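Local coordinates for GP37 (Pseudomonas phage phikz, PDB 5FT0), which inhibits RNase E, the central nuclease of the bacterial RNA degradosome, and so probably shields phage RNA from degradation in the infected host, at residues A[3-8]-A[29-34]; A[98-103]-A[166-171]; A[133-138]-A[210-215]; A[148-153]-A[199-204]. All blocks are in the same frame, centred on the assembly; numbering follows the deposited sequence.

Interaction 1 (A[3-8]-A[29-34])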
# COMPACT_ATOMS: atom_id res chain seq x y z
N GLN A 3 11.99 -26.62 -3.09
CA GLN A 3 12.38 -27.77 -3.91
C GLN A 3 13.83 -27.72 -4.39
O GLN A 3 14.43 -28.75 -4.70
CB GLN A 3 11.44 -27.89 -5.11
CG GLN A 3 11.55 -29.19 -5.89
CD GLN A 3 10.44 -29.36 -6.91
OE1 GLN A 3 9.37 -28.77 -6.79
NE2 GLN A 3 10.69 -30.18 -7.93
N PHE A 4 14.40 -26.51 -4.42
CA PHE A 4 15.84 -26.36 -4.57
C PHE A 4 16.23 -24.95 -4.14
O PHE A 4 15.39 -24.06 -4.00
CB PHE A 4 16.30 -26.64 -6.01
CG PHE A 4 15.85 -25.63 -7.01
CD1 PHE A 4 14.61 -25.75 -7.63
CD2 PHE A 4 16.66 -24.56 -7.36
CE1 PHE A 4 14.20 -24.82 -8.57
CE2 PHE A 4 16.25 -23.63 -8.29
CZ PHE A 4 15.02 -23.76 -8.89
N ASN A 5 17.53 -24.77 -3.92
CA ASN A 5 18.09 -23.52 -3.45
C ASN A 5 18.98 -22.89 -4.51
O ASN A 5 19.58 -23.58 -5.34
CB ASN A 5 18.91 -23.72 -2.17
CG ASN A 5 18.10 -24.37 -1.06
OD1 ASN A 5 17.21 -23.75 -0.48
ND2 ASN A 5 18.41 -25.62 -0.75
N ILE A 6 19.06 -21.56 -4.48
CA ILE A 6 20.00 -20.79 -5.28
C ILE A 6 20.83 -19.98 -4.30
O ILE A 6 20.32 -19.04 -3.69
CB ILE A 6 19.30 -19.88 -6.30
CG1 ILE A 6 18.40 -20.69 -7.23
CG2 ILE A 6 20.32 -19.08 -7.10
CD1 ILE A 6 17.67 -19.85 -8.26
N THR A 7 22.10 -20.35 -4.14
CA THR A 7 22.91 -19.61 -3.18
C THR A 7 23.21 -18.22 -3.72
O THR A 7 23.12 -17.95 -4.92
CB THR A 7 24.21 -20.34 -2.87
OG1 THR A 7 25.09 -20.27 -4.00
CG2 THR A 7 23.95 -21.80 -2.54
N TRP A 8 23.57 -17.31 -2.80
CA TRP A 8 23.93 -15.96 -3.22
C TRP A 8 25.19 -15.96 -4.07
O TRP A 8 25.38 -15.06 -4.89
CB TRP A 8 24.09 -15.06 -2.00
CG TRP A 8 25.29 -15.38 -1.17
CD1 TRP A 8 25.36 -16.27 -0.14
CD2 TRP A 8 26.59 -14.81 -1.29
NE1 TRP A 8 26.63 -16.29 0.39
CE2 TRP A 8 27.40 -15.39 -0.30
CE3 TRP A 8 27.16 -13.85 -2.14
CZ2 TRP A 8 28.75 -15.06 -0.13
CZ3 TRP A 8 28.49 -13.52 -1.97
CH2 TRP A 8 29.27 -14.12 -0.98
N ASP A 29 20.74 -16.30 -0.12
CA ASP A 29 20.30 -17.60 -0.59
C ASP A 29 18.79 -17.60 -0.82
O ASP A 29 18.02 -17.07 -0.01
CB ASP A 29 20.66 -18.69 0.42
CG ASP A 29 22.16 -18.87 0.59
OD1 ASP A 29 22.93 -18.41 -0.29
OD2 ASP A 29 22.58 -19.47 1.60
N ILE A 30 18.37 -18.17 -1.94
CA ILE A 30 16.97 -18.25 -2.34
C ILE A 30 16.51 -19.69 -2.13
O ILE A 30 17.17 -20.63 -2.61
CB ILE A 30 16.76 -17.86 -3.81
CG1 ILE A 30 17.21 -16.43 -4.13
CG2 ILE A 30 15.29 -17.92 -4.14
CD1 ILE A 30 16.22 -15.36 -3.76
N SER A 31 15.39 -19.87 -1.44
CA SER A 31 14.69 -21.15 -1.46
C SER A 31 13.58 -21.06 -2.50
O SER A 31 12.73 -20.17 -2.43
CB SER A 31 14.12 -21.49 -0.08
OG SER A 31 13.42 -22.73 -0.12
N VAL A 32 13.59 -21.97 -3.47
CA VAL A 32 12.71 -21.90 -4.62
C VAL A 32 11.71 -23.05 -4.56
O VAL A 32 12.10 -24.22 -4.46
CB VAL A 32 13.49 -21.95 -5.95
CG1 VAL A 32 12.53 -21.93 -7.13
CG2 VAL A 32 14.47 -20.79 -6.03
N HIS A 33 10.42 -22.71 -4.63
CA HIS A 33 9.35 -23.67 -4.83
C HIS A 33 8.67 -23.39 -6.16
O HIS A 33 8.56 -22.24 -6.59
CB HIS A 33 8.31 -23.60 -3.70
CG HIS A 33 8.85 -23.94 -2.35
ND1 HIS A 33 8.60 -25.15 -1.73
CD2 HIS A 33 9.62 -23.23 -1.49
CE1 HIS A 33 9.19 -25.17 -0.55
NE2 HIS A 33 9.82 -24.02 -0.38
N TRP A 34 8.22 -24.46 -6.82
CA TRP A 34 7.50 -24.30 -8.07
C TRP A 34 6.55 -25.47 -8.27
O TRP A 34 6.78 -26.57 -7.77
CB TRP A 34 8.45 -24.17 -9.27
CG TRP A 34 9.31 -25.38 -9.52
CD1 TRP A 34 10.52 -25.64 -8.97
CD2 TRP A 34 9.02 -26.46 -10.41
NE1 TRP A 34 11.01 -26.84 -9.45
CE2 TRP A 34 10.10 -27.36 -10.34
CE3 TRP A 34 7.95 -26.77 -11.26
CZ2 TRP A 34 10.15 -28.54 -11.08
CZ3 TRP A 34 7.99 -27.94 -11.99
CH2 TRP A 34 9.08 -28.81 -11.90
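The Phe4 ring has Val32 CB over one face, a CH-pi contact 3.9 Å from the ring centroid. At its edge, in the ring plane, lies Trp34 NE1. Phe4 and Trp34 meet rim to rim, with CE1 of Phe4 3.8 Å from CD1 of Trp34 and the planes 62° apart. Gln3 OE1 lies over one face of the indole, offset toward the rim. The amide plane is 21° from the indole plane, and NE2 of Gln3 is 3.6 Å from CZ2 of Trp34. Phe4 CG sits between its own N and carbonyl carbon (chi1 68°), a crowded position. The Phe4 and Val32 side chains lie side by side. The indole N-H is bound by Asp67, whose helix 67-82 also touches Phe4 and Gln3. Further along, CD1 of Ile6 meets CG2 of Val32 at 4.0 Å.

The backbones run antiparallel. Phe4 pairs with Val32 and Ile6 with Ile30, each through two hydrogen bonds. Past the strand, Asp29 OD1 accepts from Trp8 N at 2.8 Å, at the start of helix 8-15. There Thr7 is the N-cap. The Asp29 carboxylate would suit the positive end of the helix dipole.

Gln3 and Phe4 both face Val32, which makes a classic beta bulge. Strand 4-6 is an outermost strand of a four-stranded antiparallel sheet within this chain, paired with strand 30-37.

Interaction 2 (A[98-103]-A[166-171]). With K (potassium ion), chain D.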
# COMPACT_ATOMS: atom_id res chain seq x y z
N CYS A 98 16.64 13.48 -11.24
CA CYS A 98 17.12 14.77 -10.75
C CYS A 98 16.76 15.92 -11.67
O CYS A 98 16.85 17.08 -11.25
CB CYS A 98 18.64 14.71 -10.55
SG CYS A 98 19.19 13.49 -9.33
N GLY A 99 16.37 15.64 -12.91
CA GLY A 99 15.97 16.66 -13.85
C GLY A 99 14.56 17.18 -13.69
O GLY A 99 14.09 17.97 -14.51
N ASN A 100 13.85 16.74 -12.65
CA ASN A 100 12.49 17.19 -12.39
C ASN A 100 12.23 17.07 -10.90
O ASN A 100 12.28 15.97 -10.35
CB ASN A 100 11.47 16.37 -13.18
CG ASN A 100 10.08 16.97 -13.17
OD1 ASN A 100 9.68 17.63 -12.20
ND2 ASN A 100 9.33 16.76 -14.24
N ASP A 101 11.96 18.21 -10.25
CA ASP A 101 11.71 18.20 -8.81
C ASP A 101 10.44 17.43 -8.45
O ASP A 101 10.33 16.94 -7.33
CB ASP A 101 11.61 19.64 -8.29
CG ASP A 101 12.89 20.42 -8.51
OD1 ASP A 101 13.98 19.87 -8.24
OD2 ASP A 101 12.81 21.59 -8.94
N GLU A 102 9.50 17.31 -9.39
CA GLU A 102 8.28 16.56 -9.13
C GLU A 102 8.45 15.06 -9.32
O GLU A 102 7.69 14.28 -8.72
CB GLU A 102 7.15 17.07 -10.03
CG GLU A 102 6.58 18.41 -9.59
CD GLU A 102 5.32 18.79 -10.35
OE1 GLU A 102 4.26 18.18 -10.09
OE2 GLU A 102 5.40 19.69 -11.21
N TYR A 103 9.42 14.63 -10.12
CA TYR A 103 9.73 13.21 -10.25
C TYR A 103 10.33 12.68 -8.96
O TYR A 103 11.31 13.22 -8.45
CB TYR A 103 10.71 12.97 -11.40
CG TYR A 103 10.13 13.00 -12.79
CD1 TYR A 103 8.77 13.16 -13.01
CD2 TYR A 103 10.95 12.84 -13.90
CE1 TYR A 103 8.25 13.19 -14.29
CE2 TYR A 103 10.44 12.86 -15.18
CZ TYR A 103 9.09 13.03 -15.37
OH TYR A 103 8.59 13.05 -16.65
N ASP A 166 6.90 15.92 -21.91
CA ASP A 166 7.13 17.36 -22.11
C ASP A 166 8.61 17.74 -22.20
O ASP A 166 9.50 16.92 -21.95
CB ASP A 166 6.39 18.20 -21.04
CG ASP A 166 6.98 18.08 -19.65
OD1 ASP A 166 8.19 18.35 -19.46
OD2 ASP A 166 6.22 17.73 -18.72
N LYS A 167 8.88 19.00 -22.58
CA LYS A 167 10.23 19.40 -22.97
C LYS A 167 11.22 19.40 -21.82
O LYS A 167 12.43 19.29 -22.06
CB LYS A 167 10.21 20.79 -23.61
CG LYS A 167 9.36 20.92 -24.85
CD LYS A 167 9.31 22.37 -25.30
CE LYS A 167 9.58 22.52 -26.80
NZ LYS A 167 8.52 21.91 -27.65
N LYS A 168 10.76 19.52 -20.57
CA LYS A 168 11.69 19.57 -19.45
C LYS A 168 12.43 18.25 -19.28
O LYS A 168 13.60 18.25 -18.87
CB LYS A 168 10.94 19.93 -18.16
CG LYS A 168 11.82 20.00 -16.92
CD LYS A 168 11.02 20.41 -15.69
CE LYS A 168 11.90 20.49 -14.45
NZ LYS A 168 11.12 20.94 -13.26
N ASN A 169 11.79 17.13 -19.60
CA ASN A 169 12.35 15.81 -19.36
C ASN A 169 12.67 15.06 -20.65
O ASN A 169 13.23 13.96 -20.58
CB ASN A 169 11.37 14.97 -18.53
CG ASN A 169 10.77 15.75 -17.38
OD1 ASN A 169 11.38 15.88 -16.32
ND2 ASN A 169 9.56 16.26 -17.58
N ALA A 170 12.35 15.63 -21.81
CA ALA A 170 12.35 14.85 -23.05
C ALA A 170 13.73 14.29 -23.38
O ALA A 170 13.85 13.12 -23.75
CB ALA A 170 11.84 15.71 -24.21
N ASN A 171 14.78 15.10 -23.24
CA ASN A 171 16.10 14.63 -23.64
C ASN A 171 16.68 13.66 -22.62
O ASN A 171 17.35 12.69 -23.00
CB ASN A 171 17.04 15.82 -23.85
CG ASN A 171 18.37 15.41 -24.45
OD1 ASN A 171 19.41 15.43 -23.79
ND2 ASN A 171 18.34 15.01 -25.72
K K D . 13.59 14.71 -8.20
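Gly99 and Asn169 are the nearest CA pair of the two segments, 6.6 Å apart. Segment 98-103 has no regular helix or strand. Asn100 OD1 accepts from Glu102 N, an Asx turn. Segment 166-171 is helical but kinked. Asp166 OD1 accepts from Lys168 N, a second Asx turn.

The link between the segments is amide to amide. Asn100 ND2 donates to Asn169 OD1 at 3.1 Å, with an N-H...O angle of 146°. The two amide planes are only 5° apart, so the groups are nearly coplanar. Asn100 CB points toward the helix, and CG lies anti to the backbone N (chi1 -168°). The same ND2 lies 3.7 Å above the Tyr103 ring, over its centre. The Tyr103 and Asn169 side chains meet tip to tip, with CE2 of Tyr103 3.4 Å from OD1 of Asn169. The other end of the Asn169 amide is held too: ND2 donates to Val165 O, which fixes the amide's rotation. Lys168 is fully extended and passes the loop, its CE 3.3 Å from Gly99 O. Its ammonium is near Asp101, though the charged atoms do not touch.

Asn100 thus serves two sites. Its side chain faces the helix, while its carbonyl O binds the potassium ion at 2.8 Å. Tyr103 O binds the ion at 2.7 Å, and Ile97 O is a further ligand.

The contact joins the turn between helix 87-98 and strand 103-106 to the long helix 158-187. Tyr103 also packs on Val110 and Ile112 of strand 109-115.

Interaction 3 (A[133-138]-A[210-215]). With ARG (arginine), chain C.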
# COMPACT_ATOMS: atom_id res chain seq x y z
N GLY A 133 12.55 -8.40 -16.60
CA GLY A 133 12.03 -9.73 -16.84
C GLY A 133 10.76 -9.78 -17.66
O GLY A 133 10.20 -10.88 -17.84
N VAL A 134 10.27 -8.65 -18.16
CA VAL A 134 9.04 -8.58 -18.92
C VAL A 134 9.36 -8.08 -20.32
O VAL A 134 10.21 -7.21 -20.50
CB VAL A 134 8.00 -7.66 -18.23
CG1 VAL A 134 6.74 -7.52 -19.08
CG2 VAL A 134 7.67 -8.18 -16.84
N HIS A 135 8.68 -8.66 -21.32
CA HIS A 135 8.75 -8.21 -22.70
C HIS A 135 7.34 -7.90 -23.17
O HIS A 135 6.38 -8.59 -22.81
CB HIS A 135 9.40 -9.27 -23.59
CG HIS A 135 9.81 -8.76 -24.94
ND1 HIS A 135 8.91 -8.46 -25.93
CD2 HIS A 135 11.04 -8.50 -25.45
CE1 HIS A 135 9.56 -8.04 -27.00
NE2 HIS A 135 10.85 -8.05 -26.74
N VAL A 136 7.20 -6.85 -23.99
CA VAL A 136 5.87 -6.37 -24.37
C VAL A 136 5.14 -7.41 -25.21
O VAL A 136 3.90 -7.47 -25.19
CB VAL A 136 5.97 -5.01 -25.09
CG1 VAL A 136 6.66 -5.16 -26.44
CG2 VAL A 136 4.58 -4.40 -25.26
N ASP A 137 5.87 -8.25 -25.94
CA ASP A 137 5.23 -9.27 -26.77
C ASP A 137 4.43 -10.27 -25.95
O ASP A 137 3.59 -10.98 -26.51
CB ASP A 137 6.28 -10.01 -27.61
CG ASP A 137 6.90 -9.13 -28.68
OD1 ASP A 137 6.29 -8.09 -29.03
OD2 ASP A 137 7.99 -9.48 -29.18
N ASP A 138 4.67 -10.35 -24.64
CA ASP A 138 3.96 -11.29 -23.79
C ASP A 138 2.71 -10.70 -23.15
O ASP A 138 1.94 -11.44 -22.52
CB ASP A 138 4.89 -11.82 -22.70
CG ASP A 138 6.12 -12.52 -23.26
OD1 ASP A 138 6.03 -13.06 -24.38
OD2 ASP A 138 7.16 -12.52 -22.58
N TYR A 210 5.89 1.24 -24.78
CA TYR A 210 6.68 0.17 -24.20
C TYR A 210 7.97 -0.01 -25.00
O TYR A 210 7.92 -0.16 -26.22
CB TYR A 210 5.90 -1.14 -24.17
CG TYR A 210 4.72 -1.14 -23.21
CD1 TYR A 210 3.54 -0.48 -23.54
CD2 TYR A 210 4.79 -1.79 -21.99
CE1 TYR A 210 2.47 -0.47 -22.67
CE2 TYR A 210 3.72 -1.79 -21.12
CZ TYR A 210 2.56 -1.13 -21.46
OH TYR A 210 1.49 -1.12 -20.60
N PHE A 211 9.10 0.02 -24.30
CA PHE A 211 10.41 -0.25 -24.89
C PHE A 211 10.92 -1.56 -24.31
O PHE A 211 11.31 -1.61 -23.14
CB PHE A 211 11.39 0.90 -24.61
CG PHE A 211 10.88 2.25 -25.01
CD1 PHE A 211 10.10 3.01 -24.14
CD2 PHE A 211 11.19 2.78 -26.25
CE1 PHE A 211 9.64 4.25 -24.51
CE2 PHE A 211 10.73 4.03 -26.62
CZ PHE A 211 9.96 4.77 -25.75
N SER A 212 10.92 -2.61 -25.12
CA SER A 212 11.32 -3.93 -24.66
C SER A 212 12.66 -4.33 -25.28
O SER A 212 13.02 -3.89 -26.37
CB SER A 212 10.25 -4.98 -25.01
OG SER A 212 9.09 -4.76 -24.24
N PHE A 213 13.39 -5.17 -24.55
CA PHE A 213 14.74 -5.55 -24.94
C PHE A 213 14.96 -7.02 -24.63
O PHE A 213 14.40 -7.57 -23.68
CB PHE A 213 15.79 -4.70 -24.21
CG PHE A 213 15.57 -3.22 -24.34
CD1 PHE A 213 16.05 -2.53 -25.44
CD2 PHE A 213 14.89 -2.52 -23.36
CE1 PHE A 213 15.85 -1.17 -25.56
CE2 PHE A 213 14.68 -1.16 -23.48
CZ PHE A 213 15.16 -0.49 -24.58
N GLU A 214 15.80 -7.66 -25.45
CA GLU A 214 16.20 -9.04 -25.27
C GLU A 214 17.71 -9.09 -25.23
O GLU A 214 18.38 -8.57 -26.13
CB GLU A 214 15.67 -9.93 -26.40
CG GLU A 214 14.17 -9.87 -26.60
CD GLU A 214 13.73 -10.50 -27.90
OE1 GLU A 214 13.57 -11.74 -27.95
OE2 GLU A 214 13.55 -9.76 -28.90
N GLY A 215 18.26 -9.73 -24.20
CA GLY A 215 19.69 -9.74 -23.98
C GLY A 215 20.25 -11.15 -23.91
O GLY A 215 19.60 -12.07 -23.41
N ARG C . 16.87 -12.27 -29.17
CA ARG C . 17.31 -13.47 -29.87
C ARG C . 17.69 -13.14 -31.31
O ARG C . 17.11 -12.26 -31.94
CB ARG C . 16.22 -14.53 -29.83
CG ARG C . 14.89 -14.04 -30.39
CD ARG C . 13.77 -15.02 -30.12
NE ARG C . 12.53 -14.59 -30.77
CZ ARG C . 11.67 -13.73 -30.23
NH1 ARG C . 11.90 -13.22 -29.03
NH2 ARG C . 10.57 -13.39 -30.89
OXT ARG C . 18.60 -13.75 -31.88
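Ser212 OG is gripped by two groups. Val136 N donates to it at 2.8 Å, with an N-H...O angle of 145°, and Thr226 OG1 of strand 220-232 is its second hydrogen-bond partner. The hydroxyl is buried, and these bonds satisfy it. Thr226 also takes part in a hydrogen bond with Val134 O, so one threonine serves both the loop and the strand.

The same serine meets His135 through carbon. Ser212 CB stands over the centre of the imidazole, 3.5 Å from the ring centroid, a CH-pi contact. The ring edge is used as well. ND1 accepts from Asp137 N at 3.0 Å, close to the ring plane, which limits rotation of the imidazole and indicates that ND1 carries no proton. CD2 of His135 touches CG of Glu214 at 3.6 Å.

Val136 covers the other end of the contact. Its CG2 packs on CB of Tyr210 at 3.7 Å, and Leu143 of helix 140-146 touches both residues. The Tyr210 hydroxyl is bonded to Glu208.

The Glu214 carboxylate points on to the bound arginine. Its OE1 accepts from NH1 of the ligand at 2.5 Å, so short that the exact length is doubtful. Glu222 OE2 lies near the same oxygen, a close approach of like charges.

The loop after strand 122-132 is thus laid against strand 206-217 of the seven-stranded antiparallel sheet. His135 packs against the CG of Glu214, a residue of the arginine pocket that also includes Phe190, Asp192 and Ala194.

Interaction 4 (A[148-153]-A[199-204])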
# COMPACT_ATOMS: atom_id res chain seq x y z
N SER A 148 -7.54 1.69 -27.18
CA SER A 148 -8.31 2.19 -28.32
C SER A 148 -7.67 1.77 -29.64
O SER A 148 -8.33 1.17 -30.50
CB SER A 148 -8.45 3.71 -28.24
OG SER A 148 -9.10 4.10 -27.05
N TYR A 149 -6.39 2.08 -29.82
CA TYR A 149 -5.67 1.74 -31.03
C TYR A 149 -4.18 1.79 -30.74
O TYR A 149 -3.74 2.26 -29.69
CB TYR A 149 -6.04 2.68 -32.19
CG TYR A 149 -5.85 4.14 -31.87
CD1 TYR A 149 -6.86 4.88 -31.26
CD2 TYR A 149 -4.66 4.79 -32.18
CE1 TYR A 149 -6.68 6.22 -30.97
CE2 TYR A 149 -4.48 6.13 -31.89
CZ TYR A 149 -5.49 6.84 -31.28
OH TYR A 149 -5.32 8.17 -30.99
N GLN A 150 -3.39 1.30 -31.70
CA GLN A 150 -1.94 1.39 -31.64
C GLN A 150 -1.44 2.50 -32.55
O GLN A 150 -2.10 2.88 -33.53
CB GLN A 150 -1.29 0.07 -32.06
CG GLN A 150 -1.33 -1.03 -31.01
CD GLN A 150 -0.17 -1.99 -31.16
OE1 GLN A 150 -0.35 -3.16 -31.51
NE2 GLN A 150 1.04 -1.50 -30.90
N GLY A 151 -0.27 3.03 -32.22
CA GLY A 151 0.40 4.01 -33.06
C GLY A 151 1.81 3.57 -33.38
O GLY A 151 2.21 2.46 -33.01
N ILE A 152 2.58 4.41 -34.06
CA ILE A 152 3.98 4.12 -34.37
C ILE A 152 4.84 5.18 -33.68
O ILE A 152 4.64 6.38 -33.90
CB ILE A 152 4.24 4.10 -35.88
CG1 ILE A 152 3.27 3.14 -36.58
CG2 ILE A 152 5.70 3.74 -36.17
CD1 ILE A 152 3.71 1.68 -36.56
N PHE A 153 5.76 4.73 -32.84
CA PHE A 153 6.66 5.60 -32.09
C PHE A 153 8.07 5.44 -32.63
O PHE A 153 8.55 4.32 -32.82
CB PHE A 153 6.61 5.27 -30.60
CG PHE A 153 7.32 6.27 -29.73
CD1 PHE A 153 6.64 7.37 -29.22
CD2 PHE A 153 8.65 6.10 -29.40
CE1 PHE A 153 7.29 8.29 -28.42
CE2 PHE A 153 9.31 7.02 -28.60
CZ PHE A 153 8.63 8.11 -28.11
N GLU A 199 6.49 -0.33 -28.86
CA GLU A 199 5.06 -0.43 -29.15
C GLU A 199 4.32 0.65 -28.38
O GLU A 199 4.45 0.76 -27.16
CB GLU A 199 4.53 -1.82 -28.79
CG GLU A 199 4.77 -2.84 -29.90
CD GLU A 199 4.61 -4.28 -29.45
OE1 GLU A 199 3.83 -4.52 -28.50
OE2 GLU A 199 5.27 -5.16 -30.03
N MSE A 200 3.55 1.45 -29.11
CA MSE A 200 2.76 2.52 -28.52
C MSE A 200 1.29 2.15 -28.51
O MSE A 200 0.76 1.65 -29.50
CB MSE A 200 2.98 3.83 -29.27
CG MSE A 200 2.01 4.94 -28.87
SE MSE A 200 2.56 6.71 -29.49
CE MSE A 200 2.54 6.39 -31.41
N TYR A 201 0.63 2.37 -27.38
CA TYR A 201 -0.78 2.06 -27.22
C TYR A 201 -1.52 3.32 -26.79
O TYR A 201 -1.08 4.01 -25.86
CB TYR A 201 -1.00 0.94 -26.21
CG TYR A 201 -0.35 -0.36 -26.62
CD1 TYR A 201 -1.04 -1.27 -27.42
CD2 TYR A 201 0.94 -0.68 -26.22
CE1 TYR A 201 -0.46 -2.46 -27.81
CE2 TYR A 201 1.53 -1.87 -26.61
CZ TYR A 201 0.83 -2.76 -27.40
OH TYR A 201 1.41 -3.94 -27.78
N GLN A 202 -2.62 3.62 -27.46
CA GLN A 202 -3.45 4.76 -27.13
C GLN A 202 -4.70 4.27 -26.41
O GLN A 202 -5.45 3.45 -26.95
CB GLN A 202 -3.83 5.55 -28.38
CG GLN A 202 -4.61 6.82 -28.08
CD GLN A 202 -3.79 7.83 -27.31
OE1 GLN A 202 -2.59 7.99 -27.57
NE2 GLN A 202 -4.41 8.52 -26.36
N PHE A 203 -4.91 4.77 -25.20
CA PHE A 203 -6.14 4.56 -24.47
C PHE A 203 -6.95 5.86 -24.50
O PHE A 203 -6.48 6.89 -24.99
CB PHE A 203 -5.84 4.13 -23.02
CG PHE A 203 -5.01 2.88 -22.93
CD1 PHE A 203 -3.63 2.94 -23.06
CD2 PHE A 203 -5.61 1.65 -22.72
CE1 PHE A 203 -2.86 1.79 -22.98
CE2 PHE A 203 -4.84 0.50 -22.63
CZ PHE A 203 -3.46 0.57 -22.76
N ILE A 204 -8.18 5.79 -24.00
CA ILE A 204 -9.02 6.99 -24.00
C ILE A 204 -8.41 8.07 -23.12
O ILE A 204 -8.52 9.26 -23.43
CB ILE A 204 -10.45 6.65 -23.56
CG1 ILE A 204 -10.45 5.63 -22.42
CG2 ILE A 204 -11.28 6.16 -24.74
CD1 ILE A 204 -11.83 5.24 -21.94
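Tyr149 CG lies between its own N and carbonyl carbon (chi1 55°), while Gln202 CG is anti to its backbone N (chi1 -175°). The two side chains run side by side, pointing the same way. Gln202 CB sits over one face of the Tyr149 ring, a CH-pi contact 3.7 Å from the centroid. CG of Gln202 reaches the phenol end, 3.3 Å from OH of Tyr149.

Gln150 and Tyr201 also lie side by side, on the face away from Tyr149 and Gln202. Here the Gln150 amide comes over the ring with its NE2. The planes are 20° apart, and CD of Gln150 is 3.4 Å from CE1 of Tyr201. The Tyr201 hydroxyl donates to Glu199 OE1 at 2.6 Å. Met200, a selenomethionine, brings its SE to the edge of the Phe153 ring, 5.5 Å from the centroid, a Met-aromatic contact. Phe153 also meets Phe161 edge to face.

Antiparallel backbone bonds link strand 149-151 to strand 197-202. Gln202 N donates to Tyr149 O at 2.8 Å. Gln202 O accepts from Ser148 N at 2.7 Å and weakly from Tyr149 N, so two residues face one in a classic beta bulge.

The Gln202 amide is tied to Thr207 and to Phe203 O, which steadies its end. The contact thus rests on backbone bonds, with a CH-pi contact on the Tyr149 face, an amide near-parallel to the Tyr201 ring on the other, and no salt bridge between the segments.

Interactions 3 and 4 share the seven-stranded sheet and touch directly. Tyr210 N lies 2.8 Å from Glu199 O, a probable hydrogen bond between neighbouring strands, and CZ of Phe211 packs on CE2 of Phe153 at 3.7 Å. Interaction 4 is nested within the chain loop closed by interaction 3, their centres about 17 Å apart. Interaction 3 holds part of the arginine pocket; the Glu199 side chain of interaction 4 is about 10 Å from that ligand. Interaction 2, at the potassium site, uses helix 158-187, which follows strand 149-151 and precedes strand 197-202. Interaction 1 belongs to a separate four-stranded sheet, its centre about 40 Å from those of interactions 2 and 4.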